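Local atomic coordinates of 6-phosphogluconate dehydrogenase NAD-binding (Dyadobacter fermentans, PDB entry 4GBJ), a protein that probably works as an NAD(P)-dependent oxidoreductase of the 6-phosphogluconate and 3-hydroxyisobutyrate dehydrogenase type, pairing a Rossmann-type domain with an all-helical one. Residues Glu82-Leu87 and Glu112-His117; Asp90-Ser95 and Ala143-Arg148; Ile23-Gly28 and Glu42-Leu47. All blocks are in the same frame, centred on the assembly; numbering follows the deposited sequence.

Contact 1: Glu82-Leu87 and Glu112-His117; sequences ELVEKL and EWYGAH
Tyr114 lays one face of its ring on the helix backbone and side chain of Glu85. With chi1 at -60°, its CG lies anti to the carbonyl carbon, which swings the ring over helix 81-87. Its CB comes within 4.0 Å of Val84 O, and CG then meets Glu85 CA at 3.6 Å. Farther out the ring divides its contacts: CD1 and CE1 run along CB and CG of Glu85, while CD2 touches Val84 CG1 at 3.8 Å. At the far end CE2 and CZ lie 4.1 and 4.0 Å from Glu85 CB, which sits over the ring centre, 3.8 Å from the centroid, a CH-pi contact 9° off the normal. Glu85 is extended, and its carboxylate continues past CE1 with its plane tilted 26° from the ring. A serine in place of Tyr114 would probably leave Glu85 CB and Val84 CG1 without their apolar cover and open a gap beside the helix. Deeper in, Leu87 CD2 packs on Ala116 CB at 4.2 Å. Gly115, with positive phi, is the C-prime residue of the Schellman motif that ends helix 101-113. The chain then enters strand 117-124, while His111 packs against Val84, Leu87 and Ala116 where helices 81-87 and 101-113 meet.

Contact 2: Asp90-Ser95 and Ala143-Arg148; sequences DGVHVS and AGAKER
Val92 and Ala145 bring the backbones nearest, their CA atoms 6.2 Å apart where the start of strand 92-95 passes the first turns of helix 143-153, and both CB atoms point across the gap. The methyl of Ala145 fits against both branches of Val92, with its CB 3.8 Å from Val92 CG2 and 3.9 Å from Val92 CG1. That even fork follows from the valine torsion, chi1 178°, which sets CG1 anti to the backbone N and CG2 anti to the carbonyl carbon. Arg148, one helical turn after Ala145, stretches out fully from CG to NE and slides past Val92 in the opposite direction. Its CD and NH1 pass along Val92 CG2, at 4.1 Å and 3.7 Å. The guanidinium presents its edge to the loop before the strand, where Asp90 O lies in its plane, 2.9 Å from NH1. Its NH2 donates a hydrogen bond to Gly62 O, so the charged end reaches to the loop leading into strand 64-67. This is a helix packed on a face of the sheet of the Rossmann-type domain, through Val92 of strand 92-95, which lies between its parallel neighbours 64-67 and 117-124. Around the contact Ala145 also packs on His117 and Val119, Arg148 on Ile64, and Ile149 on Val92 and Val94.

Contact 3: Ile23-Gly28 and Glu42-Leu47; sequences ILLEAG and EPLTKL
Leu25 lays its CD1 methyl against Leu44 and Leu47 at the C-terminal end of the short helix 42-46, in the Rossmann-type part of the fold, where helix 17-26 follows strand 8-11 and helix 42-46 follows strand 31-34. The methyl meets three groups at once: Leu47 CB at 3.7 Å, Leu44 CB at 4.0 Å, and the carbonyl oxygen Leu44 O at 3.6 Å. CD1 touches both CB atoms from a position in the angle they make. Nearer its root, Leu25 CB lies 4.0 Å from Leu47 O. The side-chain part of the contact is apolar, and the rest is methyl and CB lying against carbonyl oxygens. Chi1 of -72° puts CG of Leu25 anti to its carbonyl carbon and aims the branch at the neighbouring helix. Around this core, Leu44 packs on Ala21 and Glu22 of helix 17-26 and on Leu13, a residue within the glycine-rich GxGxxG-like turn, while Leu47 also rests on Glu22. Beyond it, helix 17-26 closes in a Schellman motif with Gly28, at positive phi, as its C-prime residue. At the start of helix 42-46, Thr45 OG1 donates to Glu42 O at 2.6 Å, tilted 19° from the carbonyl plane.

Contacts 1 and 2 interlock along the chain, since their segments alternate, and their centres lie 12 Å apart. They also touch: the backbone pairs Gly115 O with Asp90 N and His117 N with Gly91 O, both 2.8 Å and probable hydrogen bonds, stitch the start of strand 117-124 to the chain entering strand 92-95. His117, at the end of the second segment of contact 1, packs its CB on Ala145 CB, 3.6 Å away. Contact 3 stands apart, its centre 27 Å from that of contact 1 and 22 Å from that of contact 2. All three lie in the Rossmann-type domain, which probably binds NAD(P), away from the predicted active-site Lys174 and the sodium site at Glu154 and Val157.

Contact 1: Glu82-Leu87 and Glu112-His117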
loop_
_atom_site.group_PDB
_atom_site.type_symbol
_atom_site.label_atom_id
_atom_site.label_comp_id
_atom_site.label_asym_id
_atom_site.label_seq_id
_atom_site.Cartn_x
_atom_site.Cartn_y
_atom_site.Cartn_z
ATOM N N GLU B 82 -22.748 1.046 -36.498
ATOM C CA GLU B 82 -23.904 1.871 -36.841
ATOM C C GLU B 82 -24.180 2.922 -35.760
ATOM O O GLU B 82 -24.554 4.035 -36.104
ATOM C CB GLU B 82 -25.160 1.023 -37.132
ATOM C CG GLU B 82 -25.803 0.381 -35.915
ATOM C CD GLU B 82 -26.538 -0.914 -36.218
ATOM O OE1 GLU B 82 -26.098 -1.980 -35.725
ATOM O OE2 GLU B 82 -27.524 -0.869 -36.991
ATOM N N LEU B 83 -23.909 2.627 -34.489
ATOM C CA LEU B 83 -24.090 3.601 -33.435
ATOM C C LEU B 83 -22.974 4.663 -33.503
ATOM O O LEU B 83 -23.273 5.861 -33.472
ATOM C CB LEU B 83 -24.151 2.940 -32.059
ATOM C CG LEU B 83 -24.459 3.933 -30.916
ATOM C CD1 LEU B 83 -25.266 3.265 -29.807
ATOM C CD2 LEU B 83 -23.186 4.501 -30.294
ATOM N N VAL B 84 -21.717 4.232 -33.666
ATOM C CA VAL B 84 -20.548 5.125 -33.784
ATOM C C VAL B 84 -20.699 6.021 -35.058
ATOM O O VAL B 84 -20.327 7.200 -35.078
ATOM C CB VAL B 84 -19.232 4.283 -33.835
ATOM C CG1 VAL B 84 -18.005 5.158 -34.037
ATOM C CG2 VAL B 84 -19.058 3.435 -32.574
ATOM N N GLU B 85 -21.207 5.451 -36.108
ATOM C CA GLU B 85 -21.458 6.200 -37.335
ATOM C C GLU B 85 -22.495 7.307 -37.090
ATOM O O GLU B 85 -22.327 8.417 -37.614
ATOM C CB GLU B 85 -21.934 5.274 -38.436
ATOM C CG GLU B 85 -22.308 6.059 -39.677
ATOM C CD GLU B 85 -22.546 5.256 -40.940
ATOM O OE1 GLU B 85 -22.976 4.082 -40.854
ATOM O OE2 GLU B 85 -22.353 5.839 -42.026
ATOM N N LYS B 86 -23.538 7.036 -36.278
ATOM C CA LYS B 86 -24.499 8.094 -35.987
ATOM C C LYS B 86 -23.796 9.196 -35.176
ATOM O O LYS B 86 -23.935 10.346 -35.517
ATOM C CB LYS B 86 -25.710 7.563 -35.259
ATOM C CG LYS B 86 -26.817 8.587 -35.180
ATOM C CD LYS B 86 -28.026 7.994 -34.564
ATOM C CE LYS B 86 -29.139 8.990 -34.470
ATOM N NZ LYS B 86 -30.298 8.412 -33.758
ATOM N N LEU B 87 -23.001 8.845 -34.161
ATOM C CA LEU B 87 -22.184 9.820 -33.378
ATOM C C LEU B 87 -21.369 10.727 -34.342
ATOM O O LEU B 87 -21.314 11.930 -34.149
ATOM C CB LEU B 87 -21.256 9.079 -32.417
ATOM C CG LEU B 87 -20.400 9.946 -31.518
ATOM C CD1 LEU B 87 -21.256 10.912 -30.692
ATOM C CD2 LEU B 87 -19.527 9.091 -30.642
ATOM N N GLU B 112 -12.673 6.935 -35.205
ATOM C CA GLU B 112 -11.968 7.748 -36.223
ATOM C C GLU B 112 -12.385 7.452 -37.660
ATOM O O GLU B 112 -12.170 8.307 -38.516
ATOM C CB GLU B 112 -10.443 7.567 -36.120
ATOM C CG GLU B 112 -9.845 8.123 -34.831
ATOM C CD GLU B 112 -10.113 9.584 -34.475
ATOM O OE1 GLU B 112 -9.990 9.927 -33.272
ATOM O OE2 GLU B 112 -10.423 10.390 -35.388
ATOM N N TRP B 113 -12.976 6.277 -37.946
ATOM C CA TRP B 113 -13.462 5.984 -39.296
ATOM C C TRP B 113 -14.560 6.942 -39.697
ATOM O O TRP B 113 -14.702 7.258 -40.882
ATOM C CB TRP B 113 -14.045 4.570 -39.400
ATOM C CG TRP B 113 -13.143 3.423 -39.072
ATOM C CD1 TRP B 113 -11.783 3.431 -38.940
ATOM C CD2 TRP B 113 -13.544 2.061 -38.992
ATOM N NE1 TRP B 113 -11.343 2.178 -38.578
ATOM C CE2 TRP B 113 -12.396 1.303 -38.658
ATOM C CE3 TRP B 113 -14.779 1.411 -39.107
ATOM C CZ2 TRP B 113 -12.450 -0.074 -38.437
ATOM C CZ3 TRP B 113 -14.832 0.041 -38.898
ATOM C CH2 TRP B 113 -13.678 -0.688 -38.555
ATOM N N TYR B 114 -15.388 7.343 -38.702
ATOM C CA TYR B 114 -16.522 8.261 -38.901
ATOM C C TYR B 114 -16.230 9.705 -38.452
ATOM O O TYR B 114 -17.157 10.501 -38.379
ATOM C CB TYR B 114 -17.715 7.700 -38.108
ATOM C CG TYR B 114 -18.055 6.317 -38.610
ATOM C CD1 TYR B 114 -18.524 6.126 -39.907
ATOM C CD2 TYR B 114 -17.775 5.191 -37.850
ATOM C CE1 TYR B 114 -18.681 4.854 -40.438
ATOM C CE2 TYR B 114 -18.036 3.913 -38.331
ATOM C CZ TYR B 114 -18.463 3.746 -39.640
ATOM O OH TYR B 114 -18.695 2.504 -40.172
ATOM N N GLY B 115 -14.972 10.043 -38.168
ATOM C CA GLY B 115 -14.616 11.396 -37.737
ATOM C C GLY B 115 -14.985 11.701 -36.288
ATOM O O GLY B 115 -14.982 12.866 -35.891
ATOM N N ALA B 116 -15.302 10.672 -35.486
ATOM C CA ALA B 116 -15.646 10.817 -34.066
ATOM C C ALA B 116 -14.394 10.565 -33.216
ATOM O O ALA B 116 -13.400 10.040 -33.724
ATOM C CB ALA B 116 -16.754 9.840 -33.688
ATOM N N HIS B 117 -14.444 10.892 -31.925
ATOM C CA HIS B 117 -13.291 10.722 -31.048
ATOM C C HIS B 117 -13.662 9.924 -29.814
ATOM O O HIS B 117 -14.617 10.251 -29.114
ATOM C CB HIS B 117 -12.711 12.080 -30.615
ATOM C CG HIS B 117 -12.459 13.037 -31.737
ATOM N ND1 HIS B 117 -11.361 12.903 -32.541
ATOM C CD2 HIS B 117 -13.138 14.152 -32.104
ATOM C CE1 HIS B 117 -11.401 13.916 -33.393
ATOM N NE2 HIS B 117 -12.491 14.658 -33.207
#

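Contact 2: Asp90-Ser95 and Ala143-Arg148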
loop_
_atom_site.group_PDB
_atom_site.type_symbol
_atom_site.label_atom_id
_atom_site.label_comp_id
_atom_site.label_asym_id
_atom_site.label_seq_id
_atom_site.Cartn_x
_atom_site.Cartn_y
_atom_site.Cartn_z
ATOM N N ASP B 90 -16.912 14.909 -35.505
ATOM C CA ASP B 90 -16.712 15.755 -34.326
ATOM C C ASP B 90 -17.452 15.228 -33.068
ATOM O O ASP B 90 -17.392 15.882 -32.033
ATOM C CB ASP B 90 -17.112 17.228 -34.608
ATOM C CG ASP B 90 -16.362 17.839 -35.774
ATOM O OD1 ASP B 90 -15.186 17.463 -35.981
ATOM O OD2 ASP B 90 -16.940 18.738 -36.460
ATOM N N GLY B 91 -18.096 14.064 -33.149
ATOM C CA GLY B 91 -18.770 13.471 -32.010
ATOM C C GLY B 91 -17.717 12.993 -31.028
ATOM O O GLY B 91 -16.583 12.698 -31.428
ATOM N N VAL B 92 -18.025 13.028 -29.741
ATOM C CA VAL B 92 -17.065 12.635 -28.701
ATOM C C VAL B 92 -17.704 11.608 -27.766
ATOM O O VAL B 92 -18.794 11.854 -27.260
ATOM C CB VAL B 92 -16.545 13.855 -27.895
ATOM C CG1 VAL B 92 -15.590 13.413 -26.788
ATOM C CG2 VAL B 92 -15.854 14.866 -28.808
ATOM N N HIS B 93 -17.014 10.459 -27.540
ATOM C CA HIS B 93 -17.451 9.408 -26.641
ATOM C C HIS B 93 -16.505 9.368 -25.443
ATOM O O HIS B 93 -15.316 9.149 -25.625
ATOM C CB HIS B 93 -17.469 8.050 -27.371
ATOM C CG HIS B 93 -17.732 6.858 -26.477
ATOM N ND1 HIS B 93 -17.500 5.561 -26.921
ATOM C CD2 HIS B 93 -18.262 6.794 -25.223
ATOM C CE1 HIS B 93 -17.804 4.769 -25.902
ATOM N NE2 HIS B 93 -18.288 5.471 -24.863
ATOM N N VAL B 94 -17.013 9.664 -24.257
ATOM C CA VAL B 94 -16.285 9.606 -22.981
ATOM C C VAL B 94 -16.597 8.238 -22.385
ATOM O O VAL B 94 -17.690 7.973 -21.897
ATOM C CB VAL B 94 -16.662 10.771 -22.044
ATOM C CG1 VAL B 94 -15.755 10.788 -20.815
ATOM C CG2 VAL B 94 -16.567 12.096 -22.783
ATOM N N SER B 95 -15.635 7.365 -22.473
ATOM C CA SER B 95 -15.788 5.965 -22.152
ATOM C C SER B 95 -15.203 5.721 -20.763
ATOM O O SER B 95 -13.988 5.690 -20.565
ATOM C CB SER B 95 -15.101 5.155 -23.247
ATOM O OG SER B 95 -15.182 3.752 -23.040
ATOM N N ALA B 143 -6.728 15.418 -28.141
ATOM C CA ALA B 143 -6.603 16.615 -27.303
ATOM C C ALA B 143 -7.820 17.523 -27.370
ATOM O O ALA B 143 -8.306 17.921 -26.316
ATOM C CB ALA B 143 -5.353 17.390 -27.665
ATOM N N GLY B 144 -8.330 17.787 -28.572
ATOM C CA GLY B 144 -9.514 18.620 -28.774
ATOM C C GLY B 144 -10.736 18.015 -28.106
ATOM O O GLY B 144 -11.496 18.714 -27.427
ATOM N N ALA B 145 -10.886 16.705 -28.214
ATOM C CA ALA B 145 -12.019 16.026 -27.580
ATOM C C ALA B 145 -11.889 16.051 -26.056
ATOM O O ALA B 145 -12.873 16.346 -25.394
ATOM C CB ALA B 145 -12.149 14.622 -28.100
ATOM N N LYS B 146 -10.686 15.865 -25.498
ATOM C CA LYS B 146 -10.497 15.972 -24.035
ATOM C C LYS B 146 -10.777 17.393 -23.550
ATOM O O LYS B 146 -11.349 17.571 -22.486
ATOM C CB LYS B 146 -9.070 15.586 -23.594
ATOM C CG LYS B 146 -8.794 14.098 -23.679
ATOM C CD LYS B 146 -7.348 13.723 -23.264
ATOM C CE LYS B 146 -6.339 14.455 -24.110
ATOM N NZ LYS B 146 -5.024 13.855 -24.070
ATOM N N GLU B 147 -10.353 18.400 -24.333
ATOM C CA GLU B 147 -10.573 19.796 -23.989
ATOM C C GLU B 147 -12.087 20.108 -23.974
ATOM O O GLU B 147 -12.561 20.844 -23.123
ATOM C CB GLU B 147 -9.813 20.722 -24.969
ATOM C CG GLU B 147 -9.731 22.166 -24.492
ATOM C CD GLU B 147 -9.556 23.243 -25.555
ATOM O OE1 GLU B 147 -9.277 22.902 -26.730
ATOM O OE2 GLU B 147 -9.728 24.437 -25.212
ATOM N N ARG B 148 -12.845 19.508 -24.872
ATOM C CA ARG B 148 -14.298 19.720 -24.916
ATOM C C ARG B 148 -15.036 19.113 -23.695
ATOM O O ARG B 148 -16.023 19.662 -23.252
ATOM C CB ARG B 148 -14.860 19.062 -26.194
ATOM C CG ARG B 148 -16.343 19.286 -26.391
ATOM C CD ARG B 148 -16.796 18.650 -27.686
ATOM N NE ARG B 148 -18.230 18.819 -27.894
ATOM C CZ ARG B 148 -18.914 18.262 -28.885
ATOM N NH1 ARG B 148 -18.301 17.484 -29.766
ATOM N NH2 ARG B 148 -20.221 18.490 -29.010
#

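Contact 3: Ile23-Gly28 and Glu42-Leu47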
loop_
_atom_site.group_PDB
_atom_site.type_symbol
_atom_site.label_atom_id
_atom_site.label_comp_id
_atom_site.label_asym_id
_atom_site.label_seq_id
_atom_site.Cartn_x
_atom_site.Cartn_y
_atom_site.Cartn_z
ATOM N N ILE B 23 -25.299 14.552 -10.985
ATOM C CA ILE B 23 -24.476 15.755 -10.864
ATOM C C ILE B 23 -24.494 16.583 -12.163
ATOM O O ILE B 23 -24.485 17.815 -12.092
ATOM C CB ILE B 23 -23.037 15.381 -10.451
ATOM C CG1 ILE B 23 -23.013 15.023 -8.973
ATOM C CG2 ILE B 23 -22.023 16.481 -10.746
ATOM C CD1 ILE B 23 -21.964 14.022 -8.628
ATOM N N LEU B 24 -24.495 15.927 -13.335
ATOM C CA LEU B 24 -24.484 16.669 -14.592
ATOM C C LEU B 24 -25.832 17.341 -14.801
ATOM O O LEU B 24 -25.862 18.462 -15.290
ATOM C CB LEU B 24 -24.097 15.748 -15.774
ATOM C CG LEU B 24 -22.701 15.130 -15.684
ATOM C CD1 LEU B 24 -22.409 14.234 -16.915
ATOM C CD2 LEU B 24 -21.608 16.198 -15.499
ATOM N N LEU B 25 -26.923 16.722 -14.343
ATOM C CA LEU B 25 -28.235 17.354 -14.371
ATOM C C LEU B 25 -28.270 18.569 -13.409
ATOM O O LEU B 25 -28.611 19.670 -13.850
ATOM C CB LEU B 25 -29.324 16.351 -14.007
ATOM C CG LEU B 25 -29.607 15.323 -15.061
ATOM C CD1 LEU B 25 -30.397 14.152 -14.476
ATOM C CD2 LEU B 25 -30.336 15.956 -16.286
ATOM N N GLU B 26 -27.844 18.389 -12.137
ATOM C CA GLU B 26 -27.732 19.480 -11.158
ATOM C C GLU B 26 -26.890 20.629 -11.715
ATOM O O GLU B 26 -27.214 21.783 -11.471
ATOM C CB GLU B 26 -27.049 19.003 -9.851
ATOM C CG GLU B 26 -27.859 18.121 -8.910
ATOM C CD GLU B 26 -27.068 17.466 -7.778
ATOM O OE1 GLU B 26 -25.814 17.489 -7.808
ATOM O OE2 GLU B 26 -27.715 16.914 -6.859
ATOM N N ALA B 27 -25.782 20.320 -12.440
ATOM C CA ALA B 27 -24.893 21.347 -13.011
ATOM C C ALA B 27 -25.449 22.073 -14.304
ATOM O O ALA B 27 -24.719 22.859 -14.916
ATOM C CB ALA B 27 -23.542 20.738 -13.312
ATOM N N GLY B 28 -26.697 21.813 -14.693
ATOM C CA GLY B 28 -27.337 22.483 -15.824
ATOM C C GLY B 28 -27.233 21.838 -17.191
ATOM O O GLY B 28 -27.716 22.417 -18.164
ATOM N N GLU B 42 -35.648 6.334 -14.071
ATOM C CA GLU B 42 -36.739 7.188 -13.616
ATOM C C GLU B 42 -36.351 8.213 -12.525
ATOM O O GLU B 42 -36.902 9.308 -12.600
ATOM C CB GLU B 42 -37.961 6.365 -13.194
ATOM C CG GLU B 42 -38.626 5.683 -14.386
ATOM C CD GLU B 42 -38.893 6.557 -15.604
ATOM O OE1 GLU B 42 -39.454 7.664 -15.430
ATOM O OE2 GLU B 42 -38.548 6.136 -16.733
ATOM N N PRO B 43 -35.391 7.995 -11.591
ATOM C CA PRO B 43 -34.999 9.098 -10.689
ATOM C C PRO B 43 -34.328 10.264 -11.452
ATOM O O PRO B 43 -34.430 11.407 -11.006
ATOM C CB PRO B 43 -34.027 8.432 -9.696
ATOM C CG PRO B 43 -34.151 6.964 -9.923
ATOM C CD PRO B 43 -34.566 6.800 -11.345
ATOM N N LEU B 44 -33.685 9.991 -12.624
ATOM C CA LEU B 44 -33.043 11.038 -13.436
ATOM C C LEU B 44 -34.084 11.852 -14.250
ATOM O O LEU B 44 -33.858 13.045 -14.511
ATOM C CB LEU B 44 -31.987 10.438 -14.378
ATOM C CG LEU B 44 -30.949 9.520 -13.745
ATOM C CD1 LEU B 44 -29.903 9.120 -14.756
ATOM C CD2 LEU B 44 -30.298 10.174 -12.541
ATOM N N THR B 45 -35.231 11.229 -14.623
ATOM C CA THR B 45 -36.311 11.946 -15.328
ATOM C C THR B 45 -36.925 13.027 -14.420
ATOM O O THR B 45 -37.358 14.069 -14.920
ATOM C CB THR B 45 -37.395 10.990 -15.854
ATOM O OG1 THR B 45 -37.868 10.119 -14.821
ATOM C CG2 THR B 45 -36.901 10.151 -17.007
ATOM N N LYS B 46 -36.887 12.813 -13.092
ATOM C CA LYS B 46 -37.403 13.788 -12.133
ATOM C C LYS B 46 -36.453 14.993 -12.051
ATOM O O LYS B 46 -36.903 16.110 -11.779
ATOM C CB LYS B 46 -37.598 13.163 -10.725
ATOM C CG LYS B 46 -38.175 11.730 -10.656
ATOM C CD LYS B 46 -39.433 11.467 -11.522
ATOM C CE LYS B 46 -40.723 11.716 -10.770
ATOM N NZ LYS B 46 -41.202 10.501 -10.044
ATOM N N LEU B 47 -35.144 14.764 -12.312
ATOM C CA LEU B 47 -34.114 15.809 -12.271
ATOM C C LEU B 47 -33.975 16.593 -13.596
ATOM O O LEU B 47 -33.153 17.506 -13.641
ATOM C CB LEU B 47 -32.747 15.210 -11.865
ATOM C CG LEU B 47 -32.399 15.349 -10.390
ATOM C CD1 LEU B 47 -33.357 14.571 -9.524
ATOM C CD2 LEU B 47 -30.969 14.890 -10.143
#